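Local coordinates for protein choline dehydrogenase and related flavoproteins (Aspergillus oryzae, PDB 3Q9T) that oxidises formate as a flavoenzyme of the glucose-methanol-choline oxidoreductase family, carrying an 8-formyl-FAD cofactor at its catalytic site, at residues Arg130-His136 against Gly151-Ile157. Coordinates in Å, arbitrary orientation, origin at the centre of the assembly. Residue numbers count along the deposited sequence, not the author numbering.
Sequences RKSATYH and GGGPIPI
A glycine-rich turn can wrap the start of one strand before settling beside it as a parallel partner, as Arg130-His136 and Gly151-Ile157 illustrate. Leaving helix 122-131, the chain turns at Ser132 into strand 133-136, which runs at 28° to strand 155-157, axes 4.6 Å apart, pairing Ala133 with Ile155, Thr134 with Pro156 and Tyr135 with Ile157. Hydrogen bonds alternate: Ile155 N to Ser132 O (2.9 Å), Thr134 N to Ile155 O (3.2 Å), Ile157 N to Thr134 O (3.1 Å), His136 N to Ile157 O (2.9 Å). Ahead of strand 155-157, Gly151 N donates to Arg130 O (2.9 Å), Gly152 N to Ala133 O (2.9 Å). Gly152 (phi/psi 107/8) would jam a CB against its preceding carbonyl; one on Gly153 would strike Lys131 O and Ser132 O.

Thr134 (chi1 m) donates OG1 to Gly153 O at 2.6 Å. Ile157 (chi1 p) sets CG2 3.7 Å from Ala133 CB and CD1 4.0 Å from Tyr135 CD1, at the ring edge. Ser132 OG hydrogen-bonds Glu563 OE2; Ile155's side chain lies about 6 Å from that of FAD-binding Gln555. Backbone bonds hold the strands, while glycines, Thr134 and Pro156, its nitrogen facing away from strand 133-136, suit this register.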
# COMPACT_ATOMS: atom_id res chain seq x y z
N ARG A 130 -31.92 -21.99 2.64
CA ARG A 130 -33.19 -21.44 2.19
C ARG A 130 -34.04 -20.89 3.33
O ARG A 130 -34.92 -20.05 3.11
CB ARG A 130 -33.93 -22.51 1.39
CG ARG A 130 -33.13 -22.93 0.17
CD ARG A 130 -33.72 -24.13 -0.56
NE ARG A 130 -32.93 -24.43 -1.75
CZ ARG A 130 -33.23 -25.38 -2.62
NH1 ARG A 130 -34.32 -26.13 -2.45
NH2 ARG A 130 -32.44 -25.57 -3.67
N LYS A 131 -33.76 -21.32 4.55
CA LYS A 131 -34.64 -20.98 5.67
C LYS A 131 -34.85 -19.48 5.92
O LYS A 131 -35.96 -19.06 6.26
CB LYS A 131 -34.15 -21.67 6.95
CG LYS A 131 -35.21 -21.74 8.05
CD LYS A 131 -34.72 -22.55 9.25
CE LYS A 131 -35.73 -22.54 10.40
NZ LYS A 131 -35.23 -23.38 11.52
N SER A 132 -33.80 -18.68 5.76
CA SER A 132 -33.86 -17.26 6.12
C SER A 132 -34.76 -16.43 5.19
O SER A 132 -35.24 -15.36 5.57
CB SER A 132 -32.45 -16.65 6.11
OG SER A 132 -31.53 -17.46 6.82
N ALA A 133 -34.96 -16.91 3.97
CA ALA A 133 -35.54 -16.11 2.91
C ALA A 133 -37.01 -16.42 2.66
O ALA A 133 -37.45 -17.57 2.77
CB ALA A 133 -34.73 -16.32 1.60
N THR A 134 -37.76 -15.38 2.31
CA THR A 134 -39.03 -15.55 1.63
C THR A 134 -38.89 -15.03 0.21
O THR A 134 -38.73 -13.82 -0.00
CB THR A 134 -40.18 -14.82 2.32
OG1 THR A 134 -40.41 -15.41 3.61
CG2 THR A 134 -41.45 -14.94 1.49
N TYR A 135 -38.92 -15.94 -0.76
CA TYR A 135 -38.83 -15.61 -2.19
C TYR A 135 -40.09 -14.94 -2.74
O TYR A 135 -41.22 -15.40 -2.48
CB TYR A 135 -38.57 -16.90 -2.98
CG TYR A 135 -38.47 -16.77 -4.49
CD1 TYR A 135 -37.29 -16.32 -5.09
CD2 TYR A 135 -39.53 -17.14 -5.32
CE1 TYR A 135 -37.17 -16.22 -6.48
CE2 TYR A 135 -39.42 -17.04 -6.72
CZ TYR A 135 -38.24 -16.58 -7.29
OH TYR A 135 -38.11 -16.49 -8.67
N HIS A 136 -39.89 -13.88 -3.53
CA HIS A 136 -40.95 -13.27 -4.35
C HIS A 136 -40.59 -13.22 -5.84
O HIS A 136 -39.43 -13.08 -6.21
CB HIS A 136 -41.22 -11.84 -3.90
CG HIS A 136 -41.51 -11.70 -2.44
ND1 HIS A 136 -42.79 -11.64 -1.94
CD2 HIS A 136 -40.68 -11.59 -1.38
CE1 HIS A 136 -42.74 -11.51 -0.63
NE2 HIS A 136 -41.47 -11.48 -0.26
N GLY A 151 -37.65 -20.36 2.04
CA GLY A 151 -38.28 -21.26 2.99
C GLY A 151 -39.28 -20.59 3.93
O GLY A 151 -39.85 -21.25 4.80
N GLY A 152 -39.50 -19.28 3.77
CA GLY A 152 -40.42 -18.56 4.63
C GLY A 152 -39.80 -17.61 5.65
O GLY A 152 -40.51 -17.06 6.50
N GLY A 153 -38.49 -17.39 5.56
CA GLY A 153 -37.79 -16.56 6.52
C GLY A 153 -38.06 -15.07 6.39
O GLY A 153 -38.66 -14.63 5.42
N PRO A 154 -37.58 -14.28 7.37
CA PRO A 154 -37.91 -12.86 7.43
C PRO A 154 -37.02 -11.99 6.54
O PRO A 154 -37.07 -10.77 6.66
CB PRO A 154 -37.65 -12.53 8.90
CG PRO A 154 -36.46 -13.41 9.24
CD PRO A 154 -36.66 -14.69 8.45
N ILE A 155 -36.23 -12.60 5.65
CA ILE A 155 -35.45 -11.82 4.69
C ILE A 155 -36.01 -11.91 3.28
O ILE A 155 -35.78 -12.90 2.58
CB ILE A 155 -33.98 -12.25 4.68
CG1 ILE A 155 -33.35 -11.92 6.03
CG2 ILE A 155 -33.21 -11.56 3.56
CD1 ILE A 155 -32.64 -13.05 6.59
N PRO A 156 -36.76 -10.87 2.86
CA PRO A 156 -37.38 -10.88 1.53
C PRO A 156 -36.32 -10.85 0.43
O PRO A 156 -35.42 -10.01 0.45
CB PRO A 156 -38.22 -9.59 1.53
CG PRO A 156 -38.36 -9.22 3.00
CD PRO A 156 -37.08 -9.64 3.60
N ILE A 157 -36.43 -11.78 -0.51
CA ILE A 157 -35.51 -11.88 -1.63
C ILE A 157 -36.29 -12.00 -2.92
O ILE A 157 -37.42 -12.54 -2.95
CB ILE A 157 -34.62 -13.13 -1.54
CG1 ILE A 157 -35.44 -14.39 -1.87
CG2 ILE A 157 -33.93 -13.22 -0.19
CD1 ILE A 157 -34.62 -15.59 -2.24